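Local coordinates for titin (Homo sapiens, PDB 2J8H), which forms part of the elastic filament of muscle, here as a rigid tandem of two A-band immunoglobulin domains, at residues A[35-38]-A[43-46]; A[45-48]-A[53-56]; A[143-146]-A[150-153]; A[162-167]-A[174-179]. One frame throughout, in Å; residues are numbered along the deposited sequence.

Contact 1. Residues A[35-38]-A[43-46]; sequences IVKW and KEII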
loop_
_atom_site.group_PDB
_atom_site.type_symbol
_atom_site.label_atom_id
_atom_site.label_comp_id
_atom_site.label_asym_id
_atom_site.label_seq_id
_atom_site.Cartn_x
_atom_site.Cartn_y
_atom_site.Cartn_z
ATOM N N ILE A 35 2.797 -12.318 -32.738
ATOM C CA ILE A 35 3.140 -12.867 -31.451
ATOM C C ILE A 35 4.100 -11.886 -30.798
ATOM O O ILE A 35 5.016 -11.361 -31.444
ATOM C CB ILE A 35 3.797 -14.238 -31.621
ATOM C CG1 ILE A 35 2.788 -15.199 -32.260
ATOM C CG2 ILE A 35 4.339 -14.746 -30.291
ATOM C CD1 ILE A 35 3.351 -16.561 -32.476
ATOM N N VAL A 36 3.873 -11.616 -29.517
ATOM C CA VAL A 36 4.571 -10.565 -28.836
ATOM C C VAL A 36 5.442 -11.136 -27.746
ATOM O O VAL A 36 5.051 -12.067 -27.056
ATOM C CB VAL A 36 3.584 -9.567 -28.272
ATOM C CG1 VAL A 36 4.265 -8.627 -27.263
ATOM C CG2 VAL A 36 2.931 -8.801 -29.444
ATOM N N LYS A 37 6.650 -10.595 -27.635
ATOM C CA LYS A 37 7.560 -10.934 -26.568
ATOM C C LYS A 37 7.992 -9.618 -25.939
ATOM O O LYS A 37 7.997 -8.570 -26.596
ATOM C CB LYS A 37 8.770 -11.700 -27.112
ATOM C CG LYS A 37 8.499 -13.106 -27.609
ATOM C CD LYS A 37 9.790 -13.850 -28.089
ATOM C CE LYS A 37 10.289 -13.445 -29.495
ATOM N NZ LYS A 37 11.511 -14.254 -30.055
ATOM N N TRP A 38 8.341 -9.687 -24.664
ATOM C CA TRP A 38 8.727 -8.535 -23.879
ATOM C C TRP A 38 10.122 -8.728 -23.344
ATOM O O TRP A 38 10.508 -9.862 -23.004
ATOM C CB TRP A 38 7.790 -8.426 -22.689
ATOM C CG TRP A 38 6.388 -8.045 -23.026
ATOM C CD1 TRP A 38 5.351 -8.885 -23.301
ATOM C CD2 TRP A 38 5.870 -6.725 -23.114
ATOM N NE1 TRP A 38 4.216 -8.166 -23.540
ATOM C CE2 TRP A 38 4.506 -6.834 -23.438
ATOM C CE3 TRP A 38 6.425 -5.451 -22.955
ATOM C CZ2 TRP A 38 3.685 -5.722 -23.580
ATOM C CZ3 TRP A 38 5.605 -4.353 -23.103
ATOM C CH2 TRP A 38 4.246 -4.501 -23.414
ATOM N N LYS A 43 16.855 -8.617 -22.662
ATOM C CA LYS A 43 16.749 -9.996 -22.195
ATOM C C LYS A 43 15.280 -10.301 -22.042
ATOM O O LYS A 43 14.550 -9.550 -21.386
ATOM C CB LYS A 43 17.483 -10.192 -20.874
ATOM C CG LYS A 43 19.021 -10.105 -21.022
ATOM C CD LYS A 43 19.754 -10.547 -19.747
ATOM C CE LYS A 43 21.286 -10.590 -19.901
ATOM N NZ LYS A 43 21.946 -10.861 -18.557
ATOM N N GLU A 44 14.822 -11.396 -22.630
ATOM C CA GLU A 44 13.385 -11.651 -22.655
ATOM C C GLU A 44 12.814 -11.770 -21.242
ATOM O O GLU A 44 13.425 -12.382 -20.378
ATOM C CB GLU A 44 13.048 -12.915 -23.434
ATOM C CG GLU A 44 11.572 -12.970 -23.758
ATOM C CD GLU A 44 11.145 -14.201 -24.536
ATOM O OE1 GLU A 44 12.009 -15.018 -24.944
ATOM O OE2 GLU A 44 9.920 -14.324 -24.726
ATOM N N ILE A 45 11.662 -11.157 -21.019
ATOM C CA ILE A 45 10.911 -11.371 -19.788
ATOM C C ILE A 45 10.003 -12.580 -19.951
ATOM O O ILE A 45 9.145 -12.609 -20.833
ATOM C CB ILE A 45 10.030 -10.161 -19.429
ATOM C CG1 ILE A 45 10.887 -8.947 -19.041
ATOM C CG2 ILE A 45 9.153 -10.502 -18.220
ATOM C CD1 ILE A 45 10.073 -7.652 -19.005
ATOM N N ILE A 46 10.196 -13.566 -19.102
ATOM C CA ILE A 46 9.288 -14.701 -18.993
ATOM C C ILE A 46 8.383 -14.433 -17.785
ATOM O O ILE A 46 8.829 -14.329 -16.670
ATOM C CB ILE A 46 10.075 -16.006 -18.846
ATOM C CG1 ILE A 46 10.995 -16.208 -20.082
ATOM C CG2 ILE A 46 9.160 -17.232 -18.671
ATOM C CD1 ILE A 46 10.284 -16.176 -21.425
HETATM O O HOH W 1 8.255 -12.455 -23.493
#
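W38 O is the acceptor on which the two segments close. It takes the backbone N-H of I45 in a short bond, I45 N to W38 O 2.6 Å, nearly straight at 165° although the donor is tilted 28° from the carbonyl plane. E44 adds a weaker CA-H...O contact to this oxygen, its CA 3.4 Å from W38 O. A water also bridges the segments: its oxygen accepts from W38 N at 3.0 Å, and it can donate to I45 O and E44 OE2, each at 2.8 Å, although more acceptors surround it than it has protons to give. One direct and one water-mediated link thus join W38 and I45 in the hairpin of strands 35-40 and 43-44. By position this is the C-C' hairpin of an I-set immunoglobulin domain, and W38 is the core tryptophan of strand C, its indole leading away from 43-46 to pack on V79 and L64. On the outer side, E44 keeps CG anti to its own backbone N (chi1 -165°) and runs extended, crossing K37 at about a right angle. The touch there is with aliphatic carbon, E44 OE2 to K37 CD 3.4 Å; K37 NZ stays 5.2 Å from E44 OE1, too far for direct charge contact. Towards the interior, W38 CB meets I45 CB at 4.3 Å, and the I45 side chain continues onto L64 and Y77.

Contact 2. Residues A[45-48]-A[53-56]; sequences IIAD and RIQE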
loop_
_atom_site.group_PDB
_atom_site.type_symbol
_atom_site.label_atom_id
_atom_site.label_comp_id
_atom_site.label_asym_id
_atom_site.label_seq_id
_atom_site.Cartn_x
_atom_site.Cartn_y
_atom_site.Cartn_z
ATOM N N ILE A 45 11.662 -11.157 -21.019
ATOM C CA ILE A 45 10.911 -11.371 -19.788
ATOM C C ILE A 45 10.003 -12.580 -19.951
ATOM O O ILE A 45 9.145 -12.609 -20.833
ATOM C CB ILE A 45 10.030 -10.161 -19.429
ATOM C CG1 ILE A 45 10.887 -8.947 -19.041
ATOM C CG2 ILE A 45 9.153 -10.502 -18.220
ATOM C CD1 ILE A 45 10.073 -7.652 -19.005
ATOM N N ILE A 46 10.196 -13.566 -19.102
ATOM C CA ILE A 46 9.288 -14.701 -18.993
ATOM C C ILE A 46 8.383 -14.433 -17.785
ATOM O O ILE A 46 8.829 -14.329 -16.670
ATOM C CB ILE A 46 10.075 -16.006 -18.846
ATOM C CG1 ILE A 46 10.995 -16.208 -20.082
ATOM C CG2 ILE A 46 9.160 -17.232 -18.671
ATOM C CD1 ILE A 46 10.284 -16.176 -21.425
ATOM N N ALA A 47 7.098 -14.268 -18.040
ATOM C CA ALA A 47 6.156 -13.937 -16.990
ATOM C C ALA A 47 6.139 -15.038 -15.955
ATOM O O ALA A 47 6.114 -16.209 -16.306
ATOM C CB ALA A 47 4.773 -13.743 -17.585
ATOM N N ASP A 48 6.142 -14.644 -14.684
ATOM C CA ASP A 48 6.047 -15.552 -13.569
ATOM C C ASP A 48 4.753 -15.447 -12.749
ATOM O O ASP A 48 4.507 -16.274 -11.868
ATOM C CB ASP A 48 7.257 -15.354 -12.649
ATOM C CG ASP A 48 7.300 -13.984 -11.994
ATOM O OD1 ASP A 48 6.631 -13.060 -12.444
ATOM O OD2 ASP A 48 8.013 -13.844 -10.980
ATOM N N ARG A 53 3.637 -9.970 -15.160
ATOM C CA ARG A 53 2.440 -10.552 -15.746
ATOM C C ARG A 53 2.293 -9.993 -17.138
ATOM O O ARG A 53 2.421 -8.792 -17.338
ATOM C CB ARG A 53 1.201 -10.167 -14.941
ATOM C CG ARG A 53 1.007 -10.919 -13.684
ATOM C CD ARG A 53 -0.177 -10.367 -12.912
ATOM N NE ARG A 53 0.239 -9.205 -12.154
ATOM C CZ ARG A 53 -0.580 -8.248 -11.700
ATOM N NH1 ARG A 53 -1.893 -8.299 -11.944
ATOM N NH2 ARG A 53 -0.072 -7.228 -10.984
ATOM N N ILE A 54 2.027 -10.855 -18.098
ATOM C CA ILE A 54 1.890 -10.452 -19.485
ATOM C C ILE A 54 0.465 -10.735 -19.852
ATOM O O ILE A 54 -0.078 -11.785 -19.516
ATOM C CB ILE A 54 2.833 -11.231 -20.385
ATOM C CG1 ILE A 54 4.253 -10.761 -20.129
ATOM C CG2 ILE A 54 2.429 -11.053 -21.888
ATOM C CD1 ILE A 54 5.317 -11.604 -20.763
ATOM N N GLN A 55 -0.181 -9.785 -20.518
ATOM C CA GLN A 55 -1.608 -9.903 -20.761
ATOM C C GLN A 55 -1.930 -9.447 -22.168
ATOM O O GLN A 55 -1.250 -8.577 -22.725
ATOM C CB GLN A 55 -2.384 -9.091 -19.753
ATOM C CG GLN A 55 -2.160 -9.502 -18.312
ATOM C CD GLN A 55 -3.054 -8.785 -17.359
ATOM O OE1 GLN A 55 -3.563 -7.705 -17.655
ATOM N NE2 GLN A 55 -3.228 -9.356 -16.171
ATOM N N GLU A 56 -2.944 -10.078 -22.745
ATOM C CA GLU A 56 -3.359 -9.799 -24.112
ATOM C C GLU A 56 -4.887 -9.701 -24.145
ATOM O O GLU A 56 -5.573 -10.350 -23.360
ATOM C CB GLU A 56 -2.838 -10.880 -25.050
ATOM C CG GLU A 56 -3.047 -10.548 -26.477
ATOM C CD GLU A 56 -2.521 -11.623 -27.413
ATOM O OE1 GLU A 56 -1.844 -12.557 -26.927
ATOM O OE2 GLU A 56 -2.787 -11.502 -28.625
#
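R53 meets the preceding loop with its backbone: R53 CA lies 4.4 Å from A47 CB, and these two residues have the nearest alpha carbons of the two segments, A47 CA to R53 CA 5.2 Å. The R53 side chain leaves the backbone away from 45-48 and stays beyond contact distance of it. I54, next in sequence, carries the contact. Its CG1 branch stands anti to the carbonyl carbon (chi1 -71°) and continues extended (chi2 170°), which brings CD1 to 3.9 Å from A47 CB, with I54 CG1 almost as near at 4.0 Å from that methyl. I54 CD1 also comes within 4.0 Å of I45 O, an apolar approach to a carbonyl. No hydrogen bond spans the segments; van der Waals contact alone joins them. This is the C'-to-D connection of an I-set immunoglobulin domain, where the chain leaves the sheet holding strand 35-40 and enters strand 52-57 at the border of the other. D48 OD1 accepts from both L50 N and Y52 N in the turn between the segments. Further along, Q55 and E56 pass beyond the loop: Q55 OE1 bonds Q63 NE2, and E56 OE2 forms a salt bridge with K33. From I54 to E56 the outer edge pairs in parallel with a strand of the second subunit, whose P105 packs on A47 and whose K106 packs on I54.

Contact 3. Residues A[143-146]-A[150-153]; sequences DLID and HYQV
I145 and Y151 meet through a CH-pi contact, which dominates the interface. I145 CD1 sits 3.9 Å from the centroid of the Y151 ring and only 13° off its normal, hence squarely over the face. The opposite face is taken by H150, whose CD2 lies 3.7 Å from the ring plane over its centre, so the phenol is sandwiched between an aliphatic tip and an imidazole carbon. The remaining side-chain contacts are apolar. I145 divides its branches: with CG1 anti to the carbonyl carbon (chi1 -65°), CD1 reaches the ring centre, while CG2 drops to the inner end of the phenol, 3.5 Å from Y151 CD1. I145 CG2 also touches V153 CG2, more loosely, at 4.3 Å. Polar bonding across the segments is absent; the backbones remain apart, and the nearest alpha carbons, D146 CA and V153 CA, are 6.7 Å from each other. Hydrogen bonds instead shape the second segment. Q152 NE2 donates to V153 O at 3.1 Å, bent to 144° and approaching from well above the carbonyl plane. From the intervening turn, N148 OD1 accepts from H150 N and Y151 N, and N147 OD1 from V153 N. A short edge strand, 144-145, linked by a short turn to strand 152-155 of the facing sheet is the C'-D crossing of an I-set immunoglobulin sandwich, closed at the surface by I145 over Y151.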
loop_
_atom_site.group_PDB
_atom_site.type_symbol
_atom_site.label_atom_id
_atom_site.label_comp_id
_atom_site.label_asym_id
_atom_site.label_seq_id
_atom_site.Cartn_x
_atom_site.Cartn_y
_atom_site.Cartn_z
ATOM N N ASP A 143 24.020 25.218 12.056
ATOM C CA ASP A 143 25.243 25.514 11.306
ATOM C C ASP A 143 25.469 24.424 10.268
ATOM O O ASP A 143 25.646 23.265 10.625
ATOM C CB ASP A 143 26.452 25.599 12.235
ATOM C CG ASP A 143 26.557 26.939 12.934
ATOM O OD1 ASP A 143 25.719 27.219 13.827
ATOM O OD2 ASP A 143 27.487 27.709 12.588
ATOM N N LEU A 144 25.474 24.802 8.991
ATOM C CA LEU A 144 25.726 23.843 7.923
ATOM C C LEU A 144 27.134 23.292 8.024
ATOM O O LEU A 144 28.086 24.029 8.224
ATOM C CB LEU A 144 25.544 24.457 6.534
ATOM C CG LEU A 144 24.161 24.389 5.897
ATOM C CD1 LEU A 144 24.272 24.936 4.469
ATOM C CD2 LEU A 144 23.598 22.952 5.910
ATOM N N ILE A 145 27.258 21.989 7.873
ATOM C CA ILE A 145 28.554 21.361 7.862
ATOM C C ILE A 145 28.886 21.018 6.445
ATOM O O ILE A 145 28.140 20.332 5.741
ATOM C CB ILE A 145 28.587 20.037 8.654
ATOM C CG1 ILE A 145 28.334 20.288 10.145
ATOM C CG2 ILE A 145 29.924 19.309 8.400
ATOM C CD1 ILE A 145 28.110 19.012 10.959
ATOM N N ASP A 146 30.026 21.483 6.008
ATOM C CA ASP A 146 30.672 20.781 4.940
ATOM C C ASP A 146 32.041 20.283 5.439
ATOM O O ASP A 146 32.450 20.491 6.611
ATOM C CB ASP A 146 30.763 21.649 3.677
ATOM C CG ASP A 146 31.479 22.957 3.903
ATOM O OD1 ASP A 146 32.128 23.157 4.962
ATOM O OD2 ASP A 146 31.382 23.802 2.996
ATOM N N HIS A 150 37.802 19.744 10.320
ATOM C CA HIS A 150 37.230 19.060 11.459
ATOM C C HIS A 150 36.352 17.889 11.053
ATOM O O HIS A 150 36.510 16.775 11.575
ATOM C CB HIS A 150 36.420 20.071 12.288
ATOM C CG HIS A 150 36.015 19.565 13.640
ATOM N ND1 HIS A 150 36.808 19.715 14.759
ATOM C CD2 HIS A 150 34.899 18.929 14.053
ATOM C CE1 HIS A 150 36.184 19.197 15.805
ATOM N NE2 HIS A 150 35.030 18.701 15.399
ATOM N N TYR A 151 35.414 18.132 10.143
ATOM C CA TYR A 151 34.506 17.086 9.717
ATOM C C TYR A 151 34.857 16.570 8.351
ATOM O O TYR A 151 35.360 17.311 7.511
ATOM C CB TYR A 151 33.067 17.617 9.625
ATOM C CG TYR A 151 32.477 18.291 10.834
ATOM C CD1 TYR A 151 32.358 19.670 10.899
ATOM C CD2 TYR A 151 31.957 17.546 11.878
ATOM C CE1 TYR A 151 31.784 20.294 11.997
ATOM C CE2 TYR A 151 31.384 18.158 12.962
ATOM C CZ TYR A 151 31.279 19.515 13.010
ATOM O OH TYR A 151 30.669 20.089 14.098
ATOM N N GLN A 152 34.525 15.308 8.109
ATOM C CA GLN A 152 34.497 14.794 6.747
ATOM C C GLN A 152 33.116 14.244 6.463
ATOM O O GLN A 152 32.611 13.416 7.223
ATOM C CB GLN A 152 35.553 13.701 6.523
ATOM C CG GLN A 152 35.555 13.107 5.114
ATOM C CD GLN A 152 35.950 14.088 4.054
ATOM O OE1 GLN A 152 36.939 14.819 4.195
ATOM N NE2 GLN A 152 35.212 14.093 2.950
ATOM N N VAL A 153 32.504 14.703 5.375
ATOM C CA VAL A 153 31.256 14.107 4.913
ATOM C C VAL A 153 31.503 13.097 3.786
ATOM O O VAL A 153 32.160 13.405 2.801
ATOM C CB VAL A 153 30.281 15.179 4.409
ATOM C CG1 VAL A 153 29.023 14.520 3.871
ATOM C CG2 VAL A 153 29.942 16.135 5.545
#

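Contact 4. Residues A[162-167]-A[174-179]; sequences LVFPNG and GFYVVC
The backbones bearing L162, F164 and Y176 stay well apart, the nearest alpha carbons being L162 CA and V178 CA at 9.0 Å, with no hydrogen bond between the segments: side chains from two different sheets fill the gap. The first segment passes from strand into a type I turn, F164 to G167, closed by G167 N to F164 O at 3.0 Å; the second is strand throughout. Y176 receives both partners. L162, its CG anti to the backbone N (chi1 178°), crosses the phenol at about a right angle and presses CD2 to 3.4 Å from Y176 CD2, a tight fit at the inner half of the ring. F164 comes from the opposite direction at the outer half, its edge turned toward the face of Y176 in an offset edge-to-face (T-shaped) pair: planes at 84°, centroids 5.6 Å apart, F164 CZ 3.6 Å from Y176 CZ. The hydroxyl lies near the plane of the phenylalanine, Y176 OH 3.5 Å from F164 CZ, and bonds D172 O four residues back, with a weak link to K140 NZ. That bond to the residue four earlier, in a D-x-G-x-Y sequence, is the tyrosine corner of immunoglobulin strand F, which ties the end of the side chain to the loop before the strand. Backbone hydrogen bonds join L162 to I124 of strand 123-131 and F164 to V122, and the F164 side chain packs on I124 and L193. Strand 174-182 lies between strands 135-140 and 185-196, with W138 touching both L162 and V178.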
loop_
_atom_site.group_PDB
_atom_site.type_symbol
_atom_site.label_atom_id
_atom_site.label_comp_id
_atom_site.label_asym_id
_atom_site.label_seq_id
_atom_site.Cartn_x
_atom_site.Cartn_y
_atom_site.Cartn_z
ATOM N N LEU A 162 28.767 11.244 8.465
ATOM C CA LEU A 162 29.488 12.360 8.994
ATOM C C LEU A 162 30.604 11.773 9.816
ATOM O O LEU A 162 30.357 11.067 10.805
ATOM C CB LEU A 162 28.595 13.239 9.876
ATOM C CG LEU A 162 29.329 14.437 10.502
ATOM C CD1 LEU A 162 29.854 15.371 9.394
ATOM C CD2 LEU A 162 28.455 15.157 11.556
ATOM N N VAL A 163 31.833 12.056 9.412
ATOM C CA VAL A 163 32.989 11.466 10.089
ATOM C C VAL A 163 33.786 12.539 10.855
ATOM O O VAL A 163 33.921 13.701 10.419
ATOM C CB VAL A 163 33.909 10.735 9.109
ATOM C CG1 VAL A 163 34.985 9.939 9.858
ATOM C CG2 VAL A 163 33.106 9.820 8.162
ATOM N N PHE A 164 34.340 12.121 11.986
ATOM C CA PHE A 164 35.217 12.949 12.811
ATOM C C PHE A 164 36.622 12.362 12.687
ATOM O O PHE A 164 37.068 11.672 13.579
ATOM C CB PHE A 164 34.717 12.902 14.262
ATOM C CG PHE A 164 33.346 13.516 14.443
ATOM C CD1 PHE A 164 32.194 12.796 14.160
ATOM C CD2 PHE A 164 33.205 14.830 14.843
ATOM C CE1 PHE A 164 30.936 13.371 14.294
ATOM C CE2 PHE A 164 31.949 15.401 14.986
ATOM C CZ PHE A 164 30.818 14.665 14.698
ATOM N N PRO A 165 37.319 12.608 11.554
ATOM C CA PRO A 165 38.560 11.891 11.261
ATOM C C PRO A 165 39.712 12.138 12.234
ATOM O O PRO A 165 40.649 11.327 12.305
ATOM C CB PRO A 165 38.921 12.382 9.858
ATOM C CG PRO A 165 38.264 13.687 9.727
ATOM C CD PRO A 165 36.987 13.557 10.476
ATOM N N ASN A 166 39.659 13.247 12.964
ATOM C CA ASN A 166 40.714 13.603 13.875
ATOM C C ASN A 166 40.494 12.960 15.246
ATOM O O ASN A 166 41.321 13.114 16.138
ATOM C CB ASN A 166 40.782 15.124 14.064
ATOM C CG ASN A 166 40.828 15.891 12.755
ATOM O OD1 ASN A 166 41.480 15.475 11.783
ATOM N ND2 ASN A 166 40.181 17.058 12.743
ATOM N N GLY A 167 39.376 12.259 15.415
ATOM C CA GLY A 167 38.969 11.779 16.726
ATOM C C GLY A 167 38.038 12.775 17.382
ATOM O O GLY A 167 38.302 13.977 17.388
ATOM N N GLY A 174 26.536 16.807 20.684
ATOM C CA GLY A 174 25.448 17.673 20.278
ATOM C C GLY A 174 24.524 16.981 19.314
ATOM O O GLY A 174 24.530 15.763 19.216
ATOM N N PHE A 175 23.740 17.779 18.604
ATOM C CA PHE A 175 22.669 17.288 17.755
ATOM C C PHE A 175 22.994 17.585 16.312
ATOM O O PHE A 175 23.163 18.743 15.936
ATOM C CB PHE A 175 21.355 17.963 18.138
ATOM C CG PHE A 175 20.895 17.637 19.525
ATOM C CD1 PHE A 175 21.248 18.444 20.586
ATOM C CD2 PHE A 175 20.121 16.518 19.767
ATOM C CE1 PHE A 175 20.821 18.149 21.888
ATOM C CE2 PHE A 175 19.690 16.211 21.055
ATOM C CZ PHE A 175 20.045 17.030 22.119
ATOM N N TYR A 176 23.114 16.531 15.508
ATOM C CA TYR A 176 23.478 16.673 14.109
ATOM C C TYR A 176 22.234 16.361 13.283
ATOM O O TYR A 176 21.508 15.413 13.577
ATOM C CB TYR A 176 24.639 15.731 13.781
ATOM C CG TYR A 176 25.923 16.134 14.488
ATOM C CD1 TYR A 176 26.191 15.723 15.790
ATOM C CD2 TYR A 176 26.833 16.967 13.875
ATOM C CE1 TYR A 176 27.345 16.134 16.458
ATOM C CE2 TYR A 176 28.002 17.363 14.519
ATOM C CZ TYR A 176 28.253 16.953 15.803
ATOM O OH TYR A 176 29.410 17.370 16.423
ATOM N N VAL A 177 21.965 17.204 12.294
ATOM C CA VAL A 177 20.802 17.065 11.455
ATOM C C VAL A 177 21.267 16.699 10.048
ATOM O O VAL A 177 22.108 17.382 9.482
ATOM C CB VAL A 177 19.975 18.356 11.436
ATOM C CG1 VAL A 177 18.775 18.192 10.522
ATOM C CG2 VAL A 177 19.539 18.729 12.860
ATOM N N VAL A 178 20.743 15.597 9.515
ATOM C CA VAL A 178 21.028 15.179 8.141
ATOM C C VAL A 178 19.720 15.294 7.354
ATOM O O VAL A 178 18.626 14.950 7.861
ATOM C CB VAL A 178 21.584 13.750 8.074
ATOM C CG1 VAL A 178 20.655 12.773 8.762
ATOM C CG2 VAL A 178 21.884 13.342 6.604
ATOM N N CYS A 179 19.826 15.812 6.138
ATOM C CA CYS A 179 18.657 16.089 5.342
ATOM C C CYS A 179 18.892 15.604 3.926
ATOM O O CYS A 179 19.990 15.765 3.400
ATOM C CB CYS A 179 18.383 17.583 5.414
ATOM S SG CYS A 179 16.944 18.191 4.484
#

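Overall arrangement
Contacts 1 and 2 share I45 and I46 in the first immunoglobulin domain; contacts 3 and 4 lie in the second, at the other side of the chain's centre, with centres of contacts 1 and 3 about 50 Å apart. Contact 4 is the buried one; contact 3 is a surface contact next to it, the two meeting among other places at Y151 CE2 to F164 CE2, 3.5 Å, and through a probable hydrogen bond between Q152 O and V163 N. Contacts 1 and 2 are partly buried and meet where W38 CD1 touches I54 CD1, 3.7 Å apart. Contact 1, a hairpin, alone relies on backbone and water bonds. Contacts 2 and 3 both span a C'-D connection, the first with aliphatic groups beside a subunit interface, the second with an aromatic ring.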